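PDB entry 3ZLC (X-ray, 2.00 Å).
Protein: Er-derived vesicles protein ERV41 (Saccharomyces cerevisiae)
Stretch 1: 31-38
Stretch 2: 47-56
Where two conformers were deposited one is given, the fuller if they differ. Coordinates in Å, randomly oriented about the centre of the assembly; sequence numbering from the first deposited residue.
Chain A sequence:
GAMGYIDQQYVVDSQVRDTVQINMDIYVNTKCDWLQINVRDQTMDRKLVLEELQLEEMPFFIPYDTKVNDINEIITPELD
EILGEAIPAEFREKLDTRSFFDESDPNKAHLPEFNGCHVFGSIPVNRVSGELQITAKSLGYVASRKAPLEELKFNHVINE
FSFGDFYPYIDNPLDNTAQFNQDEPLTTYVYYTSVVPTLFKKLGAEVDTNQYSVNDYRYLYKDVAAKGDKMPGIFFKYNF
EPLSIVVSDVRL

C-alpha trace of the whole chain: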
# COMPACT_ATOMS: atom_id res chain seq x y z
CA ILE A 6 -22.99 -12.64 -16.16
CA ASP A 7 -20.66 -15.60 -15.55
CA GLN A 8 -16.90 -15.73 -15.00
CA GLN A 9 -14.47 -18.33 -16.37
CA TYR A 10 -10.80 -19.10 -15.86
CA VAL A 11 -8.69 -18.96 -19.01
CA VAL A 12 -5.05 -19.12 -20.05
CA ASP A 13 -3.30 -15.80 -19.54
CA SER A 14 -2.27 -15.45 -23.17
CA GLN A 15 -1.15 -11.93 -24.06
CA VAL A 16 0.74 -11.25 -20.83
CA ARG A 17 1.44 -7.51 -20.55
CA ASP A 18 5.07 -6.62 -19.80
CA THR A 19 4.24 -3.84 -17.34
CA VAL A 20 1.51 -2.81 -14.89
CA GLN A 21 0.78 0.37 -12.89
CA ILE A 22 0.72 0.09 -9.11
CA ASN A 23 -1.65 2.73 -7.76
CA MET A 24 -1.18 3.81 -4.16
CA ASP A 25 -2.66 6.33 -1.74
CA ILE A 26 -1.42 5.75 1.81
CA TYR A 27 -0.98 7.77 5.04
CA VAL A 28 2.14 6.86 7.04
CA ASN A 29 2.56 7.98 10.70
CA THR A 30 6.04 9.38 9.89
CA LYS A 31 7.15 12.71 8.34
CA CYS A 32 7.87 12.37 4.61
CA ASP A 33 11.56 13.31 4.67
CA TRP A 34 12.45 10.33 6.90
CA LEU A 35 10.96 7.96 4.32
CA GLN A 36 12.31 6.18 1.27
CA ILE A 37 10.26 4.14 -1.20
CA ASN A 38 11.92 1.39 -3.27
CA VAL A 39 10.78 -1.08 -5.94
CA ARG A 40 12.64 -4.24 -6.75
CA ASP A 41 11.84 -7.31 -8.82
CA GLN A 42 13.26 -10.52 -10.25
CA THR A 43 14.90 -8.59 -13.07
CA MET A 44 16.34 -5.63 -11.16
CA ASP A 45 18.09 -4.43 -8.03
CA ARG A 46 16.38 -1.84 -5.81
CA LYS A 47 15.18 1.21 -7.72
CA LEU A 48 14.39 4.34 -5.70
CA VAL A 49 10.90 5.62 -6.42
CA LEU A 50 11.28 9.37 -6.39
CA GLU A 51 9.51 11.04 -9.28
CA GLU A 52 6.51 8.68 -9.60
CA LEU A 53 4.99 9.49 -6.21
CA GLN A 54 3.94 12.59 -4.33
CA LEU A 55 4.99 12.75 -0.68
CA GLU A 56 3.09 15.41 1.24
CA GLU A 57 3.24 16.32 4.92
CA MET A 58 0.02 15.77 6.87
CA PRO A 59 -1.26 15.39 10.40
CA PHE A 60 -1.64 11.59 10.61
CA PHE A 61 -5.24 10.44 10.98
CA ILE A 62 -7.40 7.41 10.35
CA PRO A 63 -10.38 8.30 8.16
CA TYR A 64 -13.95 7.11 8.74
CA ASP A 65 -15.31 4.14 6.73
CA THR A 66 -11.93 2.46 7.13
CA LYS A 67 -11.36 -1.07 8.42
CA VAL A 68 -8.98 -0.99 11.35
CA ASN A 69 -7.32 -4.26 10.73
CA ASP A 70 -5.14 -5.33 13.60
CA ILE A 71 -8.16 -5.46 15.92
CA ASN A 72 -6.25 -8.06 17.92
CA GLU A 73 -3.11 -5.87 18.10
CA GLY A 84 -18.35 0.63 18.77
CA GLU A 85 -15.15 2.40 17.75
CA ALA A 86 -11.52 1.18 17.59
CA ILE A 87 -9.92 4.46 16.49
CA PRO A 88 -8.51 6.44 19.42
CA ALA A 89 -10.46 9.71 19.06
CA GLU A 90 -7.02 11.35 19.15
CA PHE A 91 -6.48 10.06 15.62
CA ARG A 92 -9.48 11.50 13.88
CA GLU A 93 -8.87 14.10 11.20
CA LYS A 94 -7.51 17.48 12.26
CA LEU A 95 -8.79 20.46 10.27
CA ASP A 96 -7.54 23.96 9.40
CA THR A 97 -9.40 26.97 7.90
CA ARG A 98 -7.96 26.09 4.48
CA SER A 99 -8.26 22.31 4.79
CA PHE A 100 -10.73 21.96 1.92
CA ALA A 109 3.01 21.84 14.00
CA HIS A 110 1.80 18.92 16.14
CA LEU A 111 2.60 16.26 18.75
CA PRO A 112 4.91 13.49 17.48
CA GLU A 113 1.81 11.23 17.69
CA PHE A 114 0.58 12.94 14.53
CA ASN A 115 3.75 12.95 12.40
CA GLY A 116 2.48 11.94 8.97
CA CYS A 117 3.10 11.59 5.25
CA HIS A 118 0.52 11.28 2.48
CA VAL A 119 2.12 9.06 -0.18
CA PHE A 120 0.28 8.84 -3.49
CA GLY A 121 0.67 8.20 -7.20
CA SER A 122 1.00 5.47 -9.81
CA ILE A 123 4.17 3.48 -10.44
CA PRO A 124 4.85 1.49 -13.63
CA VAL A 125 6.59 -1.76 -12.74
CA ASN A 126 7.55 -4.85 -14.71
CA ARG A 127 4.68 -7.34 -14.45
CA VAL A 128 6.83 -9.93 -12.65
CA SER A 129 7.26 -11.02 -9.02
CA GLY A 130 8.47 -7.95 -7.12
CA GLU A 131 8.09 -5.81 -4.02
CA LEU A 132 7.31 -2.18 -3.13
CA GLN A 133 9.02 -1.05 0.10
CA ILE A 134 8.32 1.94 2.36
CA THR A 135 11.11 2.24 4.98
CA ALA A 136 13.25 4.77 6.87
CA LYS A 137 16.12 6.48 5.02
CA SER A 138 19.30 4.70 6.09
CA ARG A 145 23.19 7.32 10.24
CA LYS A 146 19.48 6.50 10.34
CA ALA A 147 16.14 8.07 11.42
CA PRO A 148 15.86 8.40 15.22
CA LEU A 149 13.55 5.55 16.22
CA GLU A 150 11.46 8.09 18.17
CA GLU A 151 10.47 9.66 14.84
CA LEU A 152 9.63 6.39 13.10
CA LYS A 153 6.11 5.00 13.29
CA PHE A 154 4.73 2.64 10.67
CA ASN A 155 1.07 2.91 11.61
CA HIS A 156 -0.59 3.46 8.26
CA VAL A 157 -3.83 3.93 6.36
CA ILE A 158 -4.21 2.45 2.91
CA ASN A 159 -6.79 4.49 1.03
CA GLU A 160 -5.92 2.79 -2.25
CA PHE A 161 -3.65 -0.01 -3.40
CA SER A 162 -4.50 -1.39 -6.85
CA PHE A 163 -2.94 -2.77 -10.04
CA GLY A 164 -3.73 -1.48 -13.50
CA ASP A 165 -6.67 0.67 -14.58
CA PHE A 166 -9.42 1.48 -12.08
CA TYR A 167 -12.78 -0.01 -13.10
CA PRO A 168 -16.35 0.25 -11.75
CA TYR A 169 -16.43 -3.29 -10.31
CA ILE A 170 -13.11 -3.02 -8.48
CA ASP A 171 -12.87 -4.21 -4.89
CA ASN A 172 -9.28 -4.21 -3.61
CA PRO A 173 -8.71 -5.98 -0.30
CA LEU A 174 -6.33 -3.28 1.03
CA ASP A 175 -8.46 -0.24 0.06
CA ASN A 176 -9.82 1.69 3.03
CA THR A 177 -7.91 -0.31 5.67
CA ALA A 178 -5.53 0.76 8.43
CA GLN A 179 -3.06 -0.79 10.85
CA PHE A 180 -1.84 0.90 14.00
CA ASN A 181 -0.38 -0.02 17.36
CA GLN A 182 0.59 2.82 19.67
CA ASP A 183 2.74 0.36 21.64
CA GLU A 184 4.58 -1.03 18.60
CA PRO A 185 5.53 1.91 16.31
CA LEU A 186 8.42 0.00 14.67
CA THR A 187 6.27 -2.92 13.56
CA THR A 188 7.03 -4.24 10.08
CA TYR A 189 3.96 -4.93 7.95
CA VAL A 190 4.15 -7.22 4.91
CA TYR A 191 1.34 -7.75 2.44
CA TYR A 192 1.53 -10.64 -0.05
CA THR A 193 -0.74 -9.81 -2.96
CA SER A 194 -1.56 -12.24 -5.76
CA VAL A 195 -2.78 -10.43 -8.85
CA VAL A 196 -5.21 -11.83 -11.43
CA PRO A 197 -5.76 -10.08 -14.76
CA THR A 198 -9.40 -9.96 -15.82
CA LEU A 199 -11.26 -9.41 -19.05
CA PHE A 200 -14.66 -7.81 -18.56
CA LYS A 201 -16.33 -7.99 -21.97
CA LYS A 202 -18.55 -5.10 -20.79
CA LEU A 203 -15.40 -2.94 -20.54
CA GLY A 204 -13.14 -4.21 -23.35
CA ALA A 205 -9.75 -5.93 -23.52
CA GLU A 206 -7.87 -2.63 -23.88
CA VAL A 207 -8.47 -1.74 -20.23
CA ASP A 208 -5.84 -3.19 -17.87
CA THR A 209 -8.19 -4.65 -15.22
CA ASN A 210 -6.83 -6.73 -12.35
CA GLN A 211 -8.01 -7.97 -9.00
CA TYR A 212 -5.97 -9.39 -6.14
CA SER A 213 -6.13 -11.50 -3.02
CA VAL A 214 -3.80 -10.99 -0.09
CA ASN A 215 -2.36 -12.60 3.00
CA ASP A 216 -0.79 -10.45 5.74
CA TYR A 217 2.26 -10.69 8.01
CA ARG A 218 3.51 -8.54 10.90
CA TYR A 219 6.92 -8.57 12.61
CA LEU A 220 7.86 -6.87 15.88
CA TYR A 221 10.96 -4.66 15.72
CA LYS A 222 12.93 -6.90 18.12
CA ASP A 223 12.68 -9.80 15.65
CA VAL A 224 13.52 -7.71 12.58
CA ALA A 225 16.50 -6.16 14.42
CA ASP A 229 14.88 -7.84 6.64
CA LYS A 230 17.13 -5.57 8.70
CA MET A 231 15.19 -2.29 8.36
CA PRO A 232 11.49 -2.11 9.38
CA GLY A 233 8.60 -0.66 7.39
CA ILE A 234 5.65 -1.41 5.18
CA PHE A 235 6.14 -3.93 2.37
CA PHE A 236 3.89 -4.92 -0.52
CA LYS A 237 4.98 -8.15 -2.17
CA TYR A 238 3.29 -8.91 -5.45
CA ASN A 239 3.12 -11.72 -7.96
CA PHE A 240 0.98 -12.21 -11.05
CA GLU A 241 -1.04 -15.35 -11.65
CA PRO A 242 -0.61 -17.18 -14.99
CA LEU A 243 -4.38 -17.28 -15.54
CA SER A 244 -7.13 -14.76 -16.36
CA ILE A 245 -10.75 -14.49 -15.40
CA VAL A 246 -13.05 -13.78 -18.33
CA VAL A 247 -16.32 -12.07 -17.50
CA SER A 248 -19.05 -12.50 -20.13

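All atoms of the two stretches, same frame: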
# COMPACT_ATOMS: atom_id res chain seq x y z
N LYS A 31 6.91 11.57 9.25
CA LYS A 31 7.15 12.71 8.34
C LYS A 31 7.80 12.23 7.05
O LYS A 31 8.61 11.30 7.08
CB LYS A 31 8.06 13.75 8.99
CG LYS A 31 7.68 14.12 10.40
CD LYS A 31 6.42 14.93 10.43
CE LYS A 31 6.74 16.38 10.74
NZ LYS A 31 5.51 17.21 10.69
N CYS A 32 7.45 12.87 5.93
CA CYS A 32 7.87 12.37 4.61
C CYS A 32 9.39 12.24 4.44
O CYS A 32 9.87 11.28 3.85
CB CYS A 32 7.33 13.29 3.51
SG CYS A 32 5.53 13.38 3.41
N ASP A 33 10.13 13.22 4.95
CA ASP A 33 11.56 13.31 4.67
C ASP A 33 12.39 12.21 5.37
O ASP A 33 13.57 12.03 5.07
CB ASP A 33 12.08 14.72 5.02
CG ASP A 33 11.76 15.77 3.93
OD1 ASP A 33 11.07 15.45 2.95
OD2 ASP A 33 12.20 16.93 4.05
N TRP A 34 11.77 11.48 6.29
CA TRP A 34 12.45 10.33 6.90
C TRP A 34 12.29 9.08 6.02
O TRP A 34 12.96 8.07 6.24
CB TRP A 34 11.84 10.00 8.28
CG TRP A 34 12.04 11.05 9.34
CD1 TRP A 34 11.06 11.77 9.96
CD2 TRP A 34 13.28 11.48 9.92
NE1 TRP A 34 11.61 12.62 10.88
CE2 TRP A 34 12.97 12.47 10.87
CE3 TRP A 34 14.62 11.13 9.72
CZ2 TRP A 34 13.95 13.11 11.62
CZ3 TRP A 34 15.59 11.77 10.47
CH2 TRP A 34 15.25 12.75 11.41
N LEU A 35 11.39 9.16 5.05
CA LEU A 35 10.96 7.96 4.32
C LEU A 35 11.69 7.77 3.00
O LEU A 35 12.06 8.75 2.33
CB LEU A 35 9.44 8.02 4.04
CG LEU A 35 8.56 8.02 5.29
CD1 LEU A 35 7.08 8.07 4.92
CD2 LEU A 35 8.86 6.81 6.17
N GLN A 36 11.89 6.50 2.62
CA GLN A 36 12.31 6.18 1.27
C GLN A 36 11.41 5.07 0.72
O GLN A 36 10.93 4.20 1.46
CB GLN A 36 13.79 5.76 1.22
CG GLN A 36 14.09 4.40 1.84
CD GLN A 36 15.51 3.93 1.54
OE1 GLN A 36 15.96 3.98 0.39
NE2 GLN A 36 16.21 3.47 2.57
N ILE A 37 11.14 5.12 -0.58
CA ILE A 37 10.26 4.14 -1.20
C ILE A 37 11.03 3.48 -2.34
O ILE A 37 11.55 4.18 -3.23
CB ILE A 37 8.98 4.81 -1.69
CG1 ILE A 37 8.24 5.45 -0.51
CG2 ILE A 37 8.05 3.82 -2.43
CD1 ILE A 37 7.05 6.21 -0.90
N ASN A 38 11.17 2.15 -2.27
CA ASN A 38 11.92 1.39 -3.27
C ASN A 38 11.05 0.35 -3.97
O ASN A 38 10.10 -0.18 -3.38
CB ASN A 38 13.11 0.67 -2.61
CG ASN A 38 14.24 1.62 -2.22
OD1 ASN A 38 15.14 1.90 -3.02
ND2 ASN A 38 14.21 2.11 -0.98
N LYS A 47 15.30 -0.08 -7.06
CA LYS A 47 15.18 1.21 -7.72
C LYS A 47 14.41 2.17 -6.82
O LYS A 47 13.26 1.89 -6.43
CB LYS A 47 14.45 1.07 -9.06
CG LYS A 47 14.13 2.39 -9.75
CD LYS A 47 13.58 2.17 -11.16
CE LYS A 47 12.17 1.57 -11.15
NZ LYS A 47 11.70 1.21 -12.53
N LEU A 48 15.04 3.29 -6.48
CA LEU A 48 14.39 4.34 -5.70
C LEU A 48 13.21 4.95 -6.46
O LEU A 48 13.36 5.40 -7.60
CB LEU A 48 15.38 5.44 -5.32
CG LEU A 48 16.03 5.35 -3.94
CD1 LEU A 48 17.08 6.44 -3.76
CD2 LEU A 48 14.98 5.47 -2.85
N VAL A 49 12.04 4.95 -5.83
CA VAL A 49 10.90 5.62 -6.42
C VAL A 49 10.91 7.05 -5.90
O VAL A 49 10.68 7.31 -4.71
CB VAL A 49 9.58 4.95 -6.04
CG1 VAL A 49 8.42 5.82 -6.51
CG2 VAL A 49 9.50 3.58 -6.66
N LEU A 50 11.22 7.98 -6.78
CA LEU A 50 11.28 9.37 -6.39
C LEU A 50 10.22 10.15 -7.13
O LEU A 50 9.28 10.68 -6.52
CB LEU A 50 12.67 9.95 -6.67
CG LEU A 50 13.77 9.49 -5.71
CD1 LEU A 50 15.14 9.90 -6.19
CD2 LEU A 50 13.51 10.05 -4.31
N GLU A 51 10.34 10.17 -8.45
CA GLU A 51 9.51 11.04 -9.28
C GLU A 51 8.08 10.53 -9.51
O GLU A 51 7.22 11.32 -9.89
CB GLU A 51 10.20 11.35 -10.61
CG GLU A 51 10.43 10.15 -11.52
CD GLU A 51 11.03 10.56 -12.86
OE1 GLU A 51 12.20 10.98 -12.89
OE2 GLU A 51 10.32 10.43 -13.89
N GLU A 52 7.82 9.24 -9.27
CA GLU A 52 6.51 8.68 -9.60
C GLU A 52 5.47 8.88 -8.50
O GLU A 52 4.28 8.62 -8.72
CB GLU A 52 6.59 7.19 -9.95
CG GLU A 52 7.14 6.89 -11.34
CD GLU A 52 8.55 6.36 -11.30
OE1 GLU A 52 9.24 6.62 -10.29
OE2 GLU A 52 8.97 5.70 -12.27
N LEU A 53 5.91 9.32 -7.33
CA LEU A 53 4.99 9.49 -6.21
C LEU A 53 5.06 10.89 -5.64
O LEU A 53 6.09 11.57 -5.71
CB LEU A 53 5.27 8.49 -5.09
CG LEU A 53 5.13 7.00 -5.39
CD1 LEU A 53 5.74 6.18 -4.24
CD2 LEU A 53 3.67 6.60 -5.62
N GLN A 54 3.95 11.35 -5.09
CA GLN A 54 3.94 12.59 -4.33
C GLN A 54 4.03 12.23 -2.86
O GLN A 54 3.35 11.30 -2.40
CB GLN A 54 2.66 13.39 -4.61
CG GLN A 54 2.62 13.95 -6.02
CD GLN A 54 3.88 14.73 -6.36
OE1 GLN A 54 4.63 14.36 -7.26
NE2 GLN A 54 4.12 15.80 -5.62
N LEU A 55 4.89 12.93 -2.12
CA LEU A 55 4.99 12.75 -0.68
C LEU A 55 4.64 14.10 -0.06
O LEU A 55 5.33 15.09 -0.28
CB LEU A 55 6.40 12.32 -0.26
CG LEU A 55 6.65 10.80 -0.27
CD1 LEU A 55 6.69 10.29 -1.69
CD2 LEU A 55 7.93 10.43 0.47
N GLU A 56 3.54 14.15 0.68
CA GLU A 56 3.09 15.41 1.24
C GLU A 56 2.89 15.30 2.74
O GLU A 56 2.29 14.32 3.22
CB GLU A 56 1.79 15.86 0.56
CG GLU A 56 2.02 16.34 -0.87
CD GLU A 56 0.75 16.82 -1.56
OE1 GLU A 56 -0.29 16.97 -0.88
OE2 GLU A 56 0.80 17.04 -2.79
O HOH W 1 11.91 7.48 -2.29

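Ile-37 forms the apolar centre of the contact, losing about 100 Å² to the second stretch out of 492 Å² buried on both sides together. Its chi angles (m, t) extend CD1 to 3.6 Å from Leu-53 CD1 and 4.2 Å from Leu-55 CD1, while Ile-37 CG2 lies 4.1 Å from Val-49 CB. A type I turn from Leu-50 to Leu-53 lies between Val-49 and Leu-53, whose CA atoms are 7.1 Å apart, and both residues contact Ile-37.

Farther along, Cys-32, in a short 3-10 segment, points toward the second stretch; its SG sits 3.9 Å from Leu-55 CB and 3.3 Å from Glu-56 C. That sulfur is also covalently bonded elsewhere in the structure.

At the other end the backbones pair as antiparallel strands, with Asn-38 opposite Leu-48 in a non-hydrogen-bonded bridge. Beside it, Val-49 N donates to Ile-37 O (2.8 Å, 161° at the hydrogen), the single direct hydrogen bond between the stretches. Water 1 extends the pairing, accepting from Ile-37 N (3.0 Å) and donating to Val-49 O (2.7 Å). A CA-H...O contact joins Asn-38 CA to Lys-47 O at 3.5 Å.

At the polar edge, Asn-38 ND2 donates to Gln-36 OE1 (2.9 Å, 162°). Leu-48 CD2 packs against this pair, 3.6 Å from Asn-38 OD1 and 3.7 Å from Gln-36 OE1.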